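Local coordinates for 2-aminomuconate 6-semialdehyde dehydrogenase (Burkholderia cenocepacia, PDB 4U3W), which probably catalyses the NAD-dependent oxidation of 2-aminomuconate 6-semialdehyde to 2-aminomuconate, at residues 163-168 with 192-197; 169-174 with 247-252; 184-189 with 492-497. All coordinates share one frame; numbering follows the deposited sequence. Where two conformers were deposited one is given.

Interaction 1. Residues 163-168 with 192-197; sequences LGVIGI and CVVAKP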
ATOM      1  N   LEU A 163      17.298  10.134  -9.248  1.00 35.88           N
ATOM      2  CA  LEU A 163      17.774  11.525  -8.983  1.00 37.62           C
ATOM      3  C   LEU A 163      18.886  11.951  -9.946  1.00 37.03           C
ATOM      4  O   LEU A 163      18.905  13.084 -10.452  1.00 39.05           O
ATOM      5  CB  LEU A 163      18.296  11.676  -7.558  1.00 42.63           C
ATOM      6  CG  LEU A 163      17.356  11.633  -6.355  1.00 43.65           C
ATOM      7  CD1 LEU A 163      18.126  11.782  -5.035  1.00 38.02           C
ATOM      8  CD2 LEU A 163      16.391  12.785  -6.503  1.00 47.29           C
ATOM      9  N   GLY A 164      19.825  11.044 -10.207  1.00 33.95           N
ATOM     10  CA  GLY A 164      20.913  11.341 -11.119  1.00 32.42           C
ATOM     11  C   GLY A 164      22.231  10.794 -10.593  1.00 34.56           C
ATOM     12  O   GLY A 164      22.581   9.606 -10.850  1.00 31.44           O
ATOM     13  N   VAL A 165      22.963  11.666  -9.890  1.00 32.18           N
ATOM     14  CA  VAL A 165      24.256  11.322  -9.339  1.00 29.74           C
ATOM     15  C   VAL A 165      24.169  11.444  -7.811  1.00 28.88           C
ATOM     16  O   VAL A 165      23.896  12.517  -7.265  1.00 32.68           O
ATOM     17  CB  VAL A 165      25.375  12.239  -9.853  1.00 31.64           C
ATOM     18  CG1 VAL A 165      26.700  11.824  -9.217  1.00 33.25           C
ATOM     19  CG2 VAL A 165      25.457  12.181 -11.413  1.00 32.90           C
ATOM     20  N   ILE A 166      24.407  10.347  -7.117  1.00 28.72           N
ATOM     21  CA  ILE A 166      24.335  10.378  -5.657  1.00 28.60           C
ATOM     22  C   ILE A 166      25.739  10.474  -5.089  1.00 27.12           C
ATOM     23  O   ILE A 166      26.557   9.651  -5.437  1.00 28.02           O
ATOM     24  CB  ILE A 166      23.713   9.109  -5.084  1.00 29.67           C
ATOM     25  CG1 ILE A 166      22.383   8.812  -5.773  1.00 29.79           C
ATOM     26  CG2 ILE A 166      23.583   9.260  -3.517  1.00 26.68           C
ATOM     27  CD1 ILE A 166      21.301   9.739  -5.357  1.00 31.22           C
ATOM     28  N   GLY A 167      25.994  11.439  -4.205  1.00 27.59           N
ATOM     29  CA  GLY A 167      27.263  11.522  -3.518  1.00 31.24           C
ATOM     30  C   GLY A 167      27.130  10.803  -2.168  1.00 30.89           C
ATOM     31  O   GLY A 167      26.196  11.083  -1.422  1.00 32.04           O
ATOM     32  N   ILE A 168      28.053   9.882  -1.881  1.00 28.09           N
ATOM     33  CA  ILE A 168      27.948   8.990  -0.701  1.00 28.48           C
ATOM     34  C   ILE A 168      29.195   9.168   0.154  1.00 28.62           C
ATOM     35  O   ILE A 168      30.316   8.923  -0.308  1.00 26.53           O
ATOM     36  CB  ILE A 168      27.802   7.510  -1.109  1.00 26.01           C
ATOM     37  CG1 ILE A 168      26.430   7.264  -1.825  1.00 25.93           C
ATOM     38  CG2 ILE A 168      27.934   6.579   0.158  1.00 27.46           C
ATOM     39  CD1 ILE A 168      26.270   5.852  -2.370  1.00 28.19           C
ATOM     40  N   CYS A 192      23.762   6.986 -10.869  1.00 29.13           N
ATOM     41  CA  CYS A 192      25.181   6.771 -10.766  1.00 29.20           C
ATOM     42  C   CYS A 192      25.673   7.265  -9.395  1.00 28.14           C
ATOM     43  O   CYS A 192      25.001   8.038  -8.707  1.00 28.23           O
ATOM     44  CB  CYS A 192      25.947   7.513 -11.902  1.00 27.12           C
ATOM     45  SG  CYS A 192      25.371   6.814 -13.537  1.00 33.01           S
ATOM     46  N   VAL A 193      26.873   6.850  -9.016  1.00 27.66           N
ATOM     47  CA  VAL A 193      27.362   7.062  -7.650  0.68 26.00           C
ATOM     48  C   VAL A 193      28.815   7.634  -7.659  1.00 26.26           C
ATOM     49  O   VAL A 193      29.644   7.161  -8.416  1.00 26.28           O
ATOM     50  CB  VAL A 193      27.318   5.712  -6.876  0.68 29.28           C
ATOM     51  CG1 VAL A 193      28.239   5.706  -5.679  0.68 29.98           C
ATOM     52  CG2 VAL A 193      25.850   5.320  -6.490  0.68 25.35           C
ATOM     53  N   VAL A 194      29.095   8.597  -6.796  1.00 26.51           N
ATOM     54  CA  VAL A 194      30.435   9.027  -6.467  1.00 26.71           C
ATOM     55  C   VAL A 194      30.549   8.863  -4.956  1.00 29.38           C
ATOM     56  O   VAL A 194      29.830   9.530  -4.204  1.00 26.71           O
ATOM     57  CB  VAL A 194      30.708  10.496  -6.841  1.00 27.44           C
ATOM     58  CG1 VAL A 194      32.153  10.933  -6.342  1.00 27.68           C
ATOM     59  CG2 VAL A 194      30.580  10.683  -8.342  1.00 27.78           C
ATOM     60  N   ALA A 195      31.409   7.938  -4.535  1.00 26.12           N
ATOM     61  CA  ALA A 195      31.425   7.516  -3.154  1.00 25.89           C
ATOM     62  C   ALA A 195      32.787   7.718  -2.522  1.00 27.26           C
ATOM     63  O   ALA A 195      33.795   7.298  -3.067  1.00 27.42           O
ATOM     64  CB  ALA A 195      31.032   6.039  -3.040  1.00 27.78           C
ATOM     65  N   LYS A 196      32.785   8.301  -1.333  1.00 26.26           N
ATOM     66  CA  LYS A 196      34.035   8.565  -0.619  1.00 26.31           C
ATOM     67  C   LYS A 196      34.022   7.873   0.739  1.00 29.31           C
ATOM     68  O   LYS A 196      33.345   8.335   1.641  1.00 30.14           O
ATOM     69  CB  LYS A 196      34.259  10.046  -0.370  1.00 29.05           C
ATOM     70  CG  LYS A 196      35.787  10.251   0.210  1.00 32.56           C
ATOM     71  CD  LYS A 196      35.943  11.393   1.111  1.00 31.75           C
ATOM     72  CE  LYS A 196      35.581  11.180   2.522  1.00 29.78           C
ATOM     73  NZ  LYS A 196      36.641  10.566   3.361  1.00 27.52           N
ATOM     74  N   PRO A 197      34.760   6.769   0.879  1.00 29.41           N
ATOM     75  CA  PRO A 197      34.783   6.070   2.182  1.00 29.60           C
ATOM     76  C   PRO A 197      35.686   6.810   3.136  1.00 28.85           C
ATOM     77  O   PRO A 197      36.458   7.725   2.744  1.00 29.33           O
ATOM     78  CB  PRO A 197      35.366   4.702   1.857  1.00 28.97           C
ATOM     79  CG  PRO A 197      36.348   5.015   0.636  1.00 27.88           C
ATOM     80  CD  PRO A 197      35.627   6.141  -0.137  1.00 28.45           C
TER
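I168 and V193 meet diagonally on one face of a parallel strand pair, where the far methyl CD1 of I168 reaches back to 3.9 Å from V193 CG1. That reach comes from the torsions: CG1 is anti to the carbonyl carbon (chi1 -67°) and CD1 extends onward from it. A195, directly across from I168, offers only a methyl, and its CB rests 4.0 Å from I168 CB. I166 lies on this face too; its CG1 passes 4.0 Å from C192 O and its CD1 turns away from V193, on the side of Y494. On the other face V194 is the bump beside the bare backbone of G167. Its CG2 leans over to V165 CG1, 4.1 Å away, while C192 and V165 pack onto helix 58-76.

Strands 153-169 and 192-196 are the two strands of a beta-alpha-beta crossover through helix 175-188, part of the Rossmann-type nucleotide-binding domain of aldehyde dehydrogenases. Five backbone hydrogen bonds zip them together, beginning at C192 N to G164 O and ending at K196 N to I168 O, which is short (2.7 Å) and nearly straight (174°). In between, the CA-H groups of V165, G167, V193 and A195 point at carbonyl oxygens across the gap, with G167 CA 3.3 Å from V194 O. G164 opens the pairing in a backbone conformation where a side chain would collide with the carbonyl oxygen before it. At the other end the K196 chain bends twice, bringing NZ above the carbonyl plane of P197, 2.9 Å from P197 O, and also to G227 O.

Interaction 2. Residues 169-174 with 247-252; sequences ISPWNL and TFTGES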
ATOM      1  N   ILE A 169      29.015   9.647   1.378  1.00 27.11           N
ATOM      2  CA  ILE A 169      30.138   9.820   2.267  1.00 27.27           C
ATOM      3  C   ILE A 169      29.952   8.864   3.463  1.00 31.42           C
ATOM      4  O   ILE A 169      28.983   8.999   4.202  1.00 30.29           O
ATOM      5  CB  ILE A 169      30.239  11.229   2.734  1.00 29.71           C
ATOM      6  CG1 ILE A 169      30.644  12.124   1.523  1.00 37.13           C
ATOM      7  CG2 ILE A 169      31.334  11.389   3.768  1.00 28.26           C
ATOM      8  CD1 ILE A 169      30.278  13.525   1.691  1.00 37.20           C
ATOM      9  N   SER A 170      30.822   7.881   3.621  1.00 30.22           N
ATOM     10  CA  SER A 170      30.494   6.827   4.602  1.00 29.12           C
ATOM     11  C   SER A 170      31.510   6.769   5.733  1.00 27.01           C
ATOM     12  O   SER A 170      32.657   7.246   5.593  1.00 26.92           O
ATOM     13  CB  SER A 170      30.337   5.449   3.898  1.00 31.84           C
ATOM     14  OG  SER A 170      31.549   5.026   3.378  1.00 34.64           O
ATOM     15  N   PRO A 171      31.070   6.245   6.897  1.00 26.98           N
ATOM     16  CA  PRO A 171      31.859   6.311   8.125  1.00 27.31           C
ATOM     17  C   PRO A 171      32.883   5.166   8.269  1.00 29.77           C
ATOM     18  O   PRO A 171      32.876   4.199   7.497  1.00 26.36           O
ATOM     19  CB  PRO A 171      30.777   6.225   9.231  1.00 27.88           C
ATOM     20  CG  PRO A 171      29.735   5.314   8.616  1.00 31.11           C
ATOM     21  CD  PRO A 171      29.699   5.688   7.149  1.00 28.72           C
ATOM     22  N   TRP A 172      33.734   5.254   9.289  1.00 27.15           N
ATOM     23  CA  TRP A 172      34.756   4.245   9.487  1.00 27.49           C
ATOM     24  C   TRP A 172      34.317   3.072  10.380  1.00 29.19           C
ATOM     25  O   TRP A 172      35.058   2.085  10.527  1.00 31.46           O
ATOM     26  CB  TRP A 172      36.022   4.864  10.108  1.00 27.02           C
ATOM     27  CG  TRP A 172      35.794   5.811  11.275  1.00 31.84           C
ATOM     28  CD1 TRP A 172      35.868   7.178  11.236  1.00 32.26           C
ATOM     29  CD2 TRP A 172      35.533   5.464  12.655  1.00 30.49           C
ATOM     30  NE1 TRP A 172      35.621   7.702  12.488  1.00 32.44           N
ATOM     31  CE2 TRP A 172      35.419   6.677  13.377  1.00 32.63           C
ATOM     32  CE3 TRP A 172      35.380   4.242  13.348  1.00 30.95           C
ATOM     33  CZ2 TRP A 172      35.167   6.713  14.762  1.00 35.30           C
ATOM     34  CZ3 TRP A 172      35.129   4.277  14.732  1.00 31.15           C
ATOM     35  CH2 TRP A 172      35.011   5.500  15.424  1.00 34.65           C
ATOM     36  N   ASN A 173      33.155   3.167  11.006  1.00 27.55           N
ATOM     37  CA  ASN A 173      32.861   2.148  12.043  1.00 31.46           C
ATOM     38  C   ASN A 173      32.375   0.809  11.471  1.00 35.54           C
ATOM     39  O   ASN A 173      32.794  -0.274  11.922  1.00 42.62           O
ATOM     40  CB  ASN A 173      31.870   2.660  13.098  1.00 32.59           C
ATOM     41  CG  ASN A 173      30.483   2.971  12.533  1.00 38.04           C
ATOM     42  OD1 ASN A 173      30.361   3.663  11.536  1.00 46.00           O
ATOM     43  ND2 ASN A 173      29.444   2.438  13.153  1.00 38.40           N
ATOM     44  N   LEU A 174      31.543   0.823  10.469  1.00 32.12           N
ATOM     45  CA  LEU A 174      31.198  -0.501   9.933  1.00 33.76           C
ATOM     46  C   LEU A 174      31.373  -0.352   8.450  1.00 32.93           C
ATOM     47  O   LEU A 174      30.395  -0.171   7.745  1.00 35.30           O
ATOM     48  CB  LEU A 174      29.772  -0.900  10.275  1.00 32.88           C
ATOM     49  CG  LEU A 174      29.378  -1.139  11.727  1.00 36.21           C
ATOM     50  CD1 LEU A 174      27.870  -1.238  11.844  1.00 38.23           C
ATOM     51  CD2 LEU A 174      30.043  -2.401  12.302  1.00 36.13           C
ATOM     52  N   THR A 247      24.100  11.445   0.585  1.00 32.24           N
ATOM     53  CA  THR A 247      23.671  10.563   1.692  1.00 35.67           C
ATOM     54  C   THR A 247      24.897  10.469   2.555  1.00 35.17           C
ATOM     55  O   THR A 247      26.062  10.461   2.080  1.00 33.80           O
ATOM     56  CB  THR A 247      23.129   9.201   1.195  1.00 38.62           C
ATOM     57  OG1 THR A 247      22.599   8.451   2.317  1.00 39.34           O
ATOM     58  CG2 THR A 247      24.253   8.402   0.550  1.00 41.52           C
ATOM     59  N   PHE A 248      24.670  10.554   3.848  1.00 33.10           N
ATOM     60  CA  PHE A 248      25.788  10.697   4.748  1.00 33.60           C
ATOM     61  C   PHE A 248      25.451   9.960   6.052  1.00 35.54           C
ATOM     62  O   PHE A 248      24.343  10.068   6.532  1.00 29.36           O
ATOM     63  CB  PHE A 248      26.098  12.172   5.016  1.00 33.03           C
ATOM     64  CG  PHE A 248      27.093  12.379   6.143  1.00 35.88           C
ATOM     65  CD1 PHE A 248      28.450  12.135   5.959  1.00 36.16           C
ATOM     66  CD2 PHE A 248      26.653  12.794   7.422  1.00 39.12           C
ATOM     67  CE1 PHE A 248      29.362  12.301   7.030  1.00 38.33           C
ATOM     68  CE2 PHE A 248      27.557  12.984   8.482  1.00 36.70           C
ATOM     69  CZ  PHE A 248      28.903  12.731   8.296  1.00 38.14           C
ATOM     70  N   THR A 249      26.396   9.197   6.581  1.00 35.03           N
ATOM     71  CA  THR A 249      26.235   8.599   7.922  1.00 32.72           C
ATOM     72  C   THR A 249      27.444   9.068   8.736  1.00 34.94           C
ATOM     73  O   THR A 249      28.578   8.885   8.291  1.00 36.33           O
ATOM     74  CB  THR A 249      26.162   7.063   7.851  1.00 30.84           C
ATOM     75  OG1 THR A 249      25.044   6.677   7.019  1.00 32.23           O
ATOM     76  CG2 THR A 249      25.983   6.410   9.273  1.00 43.64           C
ATOM     77  N   GLY A 250      27.226   9.682   9.898  1.00 35.00           N
ATOM     78  CA  GLY A 250      28.358  10.119  10.713  1.00 33.83           C
ATOM     79  C   GLY A 250      28.001  11.141  11.776  1.00 35.39           C
ATOM     80  O   GLY A 250      26.857  11.206  12.223  1.00 33.41           O
ATOM     81  N   GLU A 251      28.958  11.985  12.171  1.00 35.01           N
ATOM     82  CA  GLU A 251      28.667  12.896  13.283  1.00 38.78           C
ATOM     83  C   GLU A 251      27.618  13.950  12.907  1.00 36.98           C
ATOM     84  O   GLU A 251      27.574  14.413  11.742  1.00 34.32           O
ATOM     85  CB  GLU A 251      29.934  13.631  13.748  1.00 42.86           C
ATOM     86  CG  GLU A 251      30.908  12.836  14.523  1.00 50.14           C
ATOM     87  CD  GLU A 251      32.061  13.748  14.948  1.00 57.51           C
ATOM     88  OE1 GLU A 251      31.876  14.555  15.884  1.00 60.28           O
ATOM     89  OE2 GLU A 251      33.105  13.723  14.276  1.00 59.81           O
ATOM     90  N   SER A 252      26.801  14.340  13.888  1.00 36.95           N
ATOM     91  CA  SER A 252      25.759  15.343  13.678  1.00 37.76           C
ATOM     92  C   SER A 252      26.344  16.706  13.217  1.00 38.63           C
ATOM     93  O   SER A 252      25.740  17.382  12.373  1.00 37.02           O
ATOM     94  CB  SER A 252      24.924  15.539  14.959  1.00 39.66           C
ATOM     95  OG  SER A 252      24.167  14.354  15.274  1.00 41.98           O
TER
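I169 and T247 share the one hydrogen bond of this contact, from I169 N to T247 O, 3.1 Å long and almost straight at 173°. The strands then drift apart: I169 O and T249 N are already 3.5 Å from each other.

Apolar packing takes over from there. I169 approaches the rim of the F248 ring, with CB at the edge in the ring plane and CG2 3.7 Å from F248 CD1. The ring is placed there by CG standing anti to the backbone N (chi1 170°). Further along, P171 lays its ring across the T249 side chain: CD is 3.9 Å from T249 CB, and CG sits 4.0 Å from T249 CG2.

A carbonyl oxygen also meets the proline in van der Waals contact, P171 CB and CD both lying 3.6 Å from T249 O. The T249 hydroxyl is engaged by E272 and K182.

Both segments leave the sheet here through sequences familiar from aldehyde dehydrogenases, PWN and FTGES, which in relatives lie by the catalytic centre and the nucleotide site.

Helix 175-188 borders P171 through L178, helix 252-261 packs on F248, and helix 233-238 on I169, while strand 268-272 pairs with the far side of 247-249.

Interaction 3. Residues 184-189 with 492-497; sequences APALAM and DFYSEL. With MG (magnesium ion), chain E.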
ATOM      1  N   ALA A 184      23.955   0.209  -2.642  1.00 29.33           N
ATOM      2  CA  ALA A 184      23.001  -0.718  -3.271  1.00 24.73           C
ATOM      3  C   ALA A 184      21.649  -0.065  -3.650  1.00 24.83           C
ATOM      4  O   ALA A 184      21.233  -0.215  -4.792  1.00 27.33           O
ATOM      5  CB  ALA A 184      22.792  -2.001  -2.379  1.00 24.88           C
ATOM      6  N   PRO A 185      20.963   0.649  -2.727  1.00 25.01           N
ATOM      7  CA  PRO A 185      19.732   1.305  -3.183  1.00 26.85           C
ATOM      8  C   PRO A 185      20.032   2.389  -4.227  1.00 30.98           C
ATOM      9  O   PRO A 185      19.220   2.574  -5.147  1.00 30.78           O
ATOM     10  CB  PRO A 185      19.121   1.911  -1.880  1.00 25.45           C
ATOM     11  CG  PRO A 185      20.310   2.035  -0.945  1.00 27.52           C
ATOM     12  CD  PRO A 185      21.134   0.789  -1.268  1.00 27.10           C
ATOM     13  N   ALA A 186      21.174   3.106  -4.133  1.00 27.61           N
ATOM     14  CA  ALA A 186      21.427   4.118  -5.143  1.00 25.19           C
ATOM     15  C   ALA A 186      21.482   3.491  -6.544  1.00 27.82           C
ATOM     16  O   ALA A 186      20.887   3.994  -7.508  1.00 27.64           O
ATOM     17  CB  ALA A 186      22.788   4.866  -4.820  1.00 25.27           C
ATOM     18  N   LEU A 187      22.204   2.385  -6.666  1.00 26.64           N
ATOM     19  CA  LEU A 187      22.344   1.747  -7.976  1.00 28.00           C
ATOM     20  C   LEU A 187      21.012   1.087  -8.371  1.00 28.25           C
ATOM     21  O   LEU A 187      20.663   1.037  -9.556  1.00 29.57           O
ATOM     22  CB  LEU A 187      23.465   0.718  -7.983  1.00 29.42           C
ATOM     23  CG  LEU A 187      24.898   1.252  -7.807  1.00 30.27           C
ATOM     24  CD1 LEU A 187      25.884   0.091  -7.752  1.00 29.91           C
ATOM     25  CD2 LEU A 187      25.307   2.227  -8.964  1.00 30.89           C
ATOM     26  N   ALA A 188      20.301   0.557  -7.376  1.00 27.85           N
ATOM     27  CA  ALA A 188      19.014  -0.123  -7.648  1.00 29.29           C
ATOM     28  C   ALA A 188      18.006   0.812  -8.330  1.00 31.44           C
ATOM     29  O   ALA A 188      17.198   0.386  -9.182  1.00 29.29           O
ATOM     30  CB  ALA A 188      18.421  -0.669  -6.297  1.00 25.15           C
ATOM     31  N   MET A 189      18.020   2.085  -7.923  1.00 25.08           N
ATOM     32  CA  MET A 189      17.102   3.064  -8.493  1.00 27.67           C
ATOM     33  C   MET A 189      17.661   3.755  -9.760  1.00 27.73           C
ATOM     34  O   MET A 189      17.047   4.687 -10.255  1.00 27.46           O
ATOM     35  CB  MET A 189      16.731   4.155  -7.484  1.00 28.66           C
ATOM     36  CG  MET A 189      16.102   3.693  -6.244  1.00 29.39           C
ATOM     37  SD  MET A 189      14.906   2.303  -6.448  1.00 44.32           S
ATOM     38  CE  MET A 189      13.566   3.087  -7.296  1.00 41.49           C
ATOM     39  N   ASP A 492      11.950   5.750  -2.611  1.00 37.72           N
ATOM     40  CA  ASP A 492      11.521   7.124  -2.833  1.00 38.01           C
ATOM     41  C   ASP A 492      12.695   8.095  -2.709  1.00 38.22           C
ATOM     42  O   ASP A 492      12.780   9.033  -3.511  1.00 38.17           O
ATOM     43  CB  ASP A 492      10.414   7.550  -1.855  1.00 38.63           C
ATOM     44  CG  ASP A 492       9.081   6.904  -2.172  1.00 44.90           C
ATOM     45  OD1 ASP A 492       8.906   6.382  -3.308  1.00 40.37           O
ATOM     46  OD2 ASP A 492       8.218   6.940  -1.280  1.00 45.98           O
ATOM     47  N   PHE A 493      13.610   7.867  -1.759  1.00 38.44           N
ATOM     48  CA  PHE A 493      14.677   8.846  -1.609  1.00 38.75           C
ATOM     49  C   PHE A 493      15.593   8.893  -2.838  1.00 38.43           C
ATOM     50  O   PHE A 493      15.959   9.972  -3.301  1.00 38.52           O
ATOM     51  CB  PHE A 493      15.568   8.603  -0.407  1.00 39.05           C
ATOM     52  CG  PHE A 493      16.701   9.570  -0.355  1.00 39.41           C
ATOM     53  CD1 PHE A 493      16.464  10.888   0.026  1.00 40.06           C
ATOM     54  CD2 PHE A 493      17.998   9.205  -0.745  1.00 39.19           C
ATOM     55  CE1 PHE A 493      17.517  11.845   0.050  1.00 40.50           C
ATOM     56  CE2 PHE A 493      19.055  10.142  -0.738  1.00 39.61           C
ATOM     57  CZ  PHE A 493      18.817  11.464  -0.329  1.00 44.36           C
ATOM     58  N   TYR A 494      16.008   7.731  -3.310  1.00 37.84           N
ATOM     59  CA  TYR A 494      16.952   7.663  -4.408  1.00 37.51           C
ATOM     60  C   TYR A 494      16.300   7.846  -5.796  1.00 37.07           C
ATOM     61  O   TYR A 494      16.953   7.552  -6.811  1.00 36.73           O
ATOM     62  CB  TYR A 494      17.714   6.336  -4.354  1.00 37.24           C
ATOM     63  CG  TYR A 494      18.615   6.250  -3.125  1.00 38.27           C
ATOM     64  CD1 TYR A 494      19.889   6.853  -3.112  1.00 37.91           C
ATOM     65  CD2 TYR A 494      18.185   5.588  -1.974  1.00 37.70           C
ATOM     66  CE1 TYR A 494      20.702   6.793  -1.977  1.00 38.26           C
ATOM     67  CE2 TYR A 494      18.984   5.510  -0.840  1.00 37.98           C
ATOM     68  CZ  TYR A 494      20.237   6.097  -0.838  1.00 39.31           C
ATOM     69  OH  TYR A 494      21.005   6.018   0.290  1.00 38.52           O
ATOM     70  N   SER A 495      15.036   8.299  -5.823  1.00 37.10           N
ATOM     71  CA  SER A 495      14.296   8.590  -7.059  1.00 39.88           C
ATOM     72  C   SER A 495      13.640   9.972  -7.053  1.00 41.39           C
ATOM     73  O   SER A 495      13.234  10.450  -5.987  1.00 37.56           O
ATOM     74  CB  SER A 495      13.174   7.561  -7.297  1.00 39.45           C
ATOM     75  OG  SER A 495      13.711   6.301  -7.580  1.00 40.08           O
ATOM     76  N   GLU A 496      13.446  10.557  -8.241  1.00 36.62           N
ATOM     77  CA  GLU A 496      12.504  11.679  -8.330  1.00 36.83           C
ATOM     78  C   GLU A 496      11.117  11.082  -8.671  1.00 37.36           C
ATOM     79  O   GLU A 496      11.002  10.320  -9.634  1.00 35.88           O
ATOM     80  CB  GLU A 496      12.906  12.725  -9.388  1.00 38.24           C
ATOM     81  CG  GLU A 496      13.939  13.839  -8.892  1.00 47.19           C
ATOM     82  CD  GLU A 496      13.483  14.756  -7.687  1.00 38.10           C
ATOM     83  OE1 GLU A 496      12.326  14.775  -7.270  1.00 41.97           O
ATOM     84  OE2 GLU A 496      14.333  15.480  -7.144  1.00 46.40           O
ATOM     85  N   LEU A 497      10.108  11.406  -7.859  1.00 37.00           N
ATOM     86  CA  LEU A 497       8.710  11.039  -8.139  1.00 37.80           C
ATOM     87  C   LEU A 497       8.153  12.029  -9.145  1.00 36.58           C
ATOM     88  O   LEU A 497       8.307  13.242  -8.948  1.00 36.97           O
ATOM     89  CB  LEU A 497       7.847  11.098  -6.891  1.00 37.58           C
ATOM     90  CG  LEU A 497       7.872   9.869  -6.004  1.00 41.37           C
ATOM     91  CD1 LEU A 497       9.311   9.545  -5.590  1.00 39.56           C
ATOM     92  CD2 LEU A 497       6.927  10.057  -4.792  1.00 39.74           C
TER
HETATM   93 MG    MG E 503      12.689  11.231  -4.237  1.00 33.22          MG
HETATM   94  O   HOH W   1      14.251   5.055 -10.092  1.00 46.93           O
HETATM   95  O   HOH W   2      14.375  12.161  -3.031  1.00 33.37           O
HETATM   96  O   HOH W   3      11.348  12.985  -5.482  1.00 35.51           O
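Y494 turns one face of its ring to the helix backbone of P185 and A186, an arrangement in which a main-chain nitrogen, A186 N, sits 4.0 Å above the ring plane and over its centre. F493, the residue before it, puts its ring edge against the opposite face, with CD2 3.6 Å above the plane, so the tyrosine is sandwiched between a helix and a T-shaped neighbour. Along the rim, P185 CG lies 3.7 Å from Y494 CE2, and the methyl of A186 lies beside CD1 and CE1. The hydroxyl at the far end is held by E485. Y494 thus docks the end of helix 487-493 onto the last turn of helix 175-188, the crossover helix of the beta-alpha-beta unit.

No hydrogen bond links the two segments directly. M189, just past its helix, crosses Y494 at about a right angle, CG 3.6 Å from Y494 CB. Bends at chi2 and chi3 (-39° and -70°) fold its chain back, bringing CE to 3.2 Å from S495 OG, a tight approach. A water bridges M189 O and S495 OG, whose hydroxyl is also bonded to L491 O.

Where helix 487-493 gives way to strand 495-503, a magnesium ion is bound by two main-chain oxygens, D492 O and S495 O (2.0 Å for the latter), and by two waters. F493 O accepts from one of these waters; the other donates to E496 OE1 and accepts from L497 N, tying the turn to the ion. The same region reaches the second subunit, where D492 and E496 form salt bridges with R488 and R484 of that chain.

Within the subunit, helix 114-138 flanks P185 and M189 through F132 and V136, I166 of strand 153-169 packs on A186 and Y494, and V193 of strand 192-196 lies against A186.

Overall arrangement
Strand 153-169 supplies interaction 1 and begins interaction 2, and neighbours strand 495-503 of interaction 3 in the sheet. The centres of interactions 1 and 2 are about 14 Å apart; between them G167 O lies 2.9 Å from T247 N and K196 O 3.2 Å from S170 N, both probable hydrogen bonds. Interaction 3 packs against interaction 1, about 11 Å between centres, with I166 CD1 3.9 Å from Y494 CD1. Its magnesium ion, about 9 Å from the I166 side chain, lies beside residues that contact the second subunit. Interaction 2 occupies the end of the sheet that, as in relatives, probably faces the nucleotide and catalytic centre; its centre is about 19 Å from that of interaction 3.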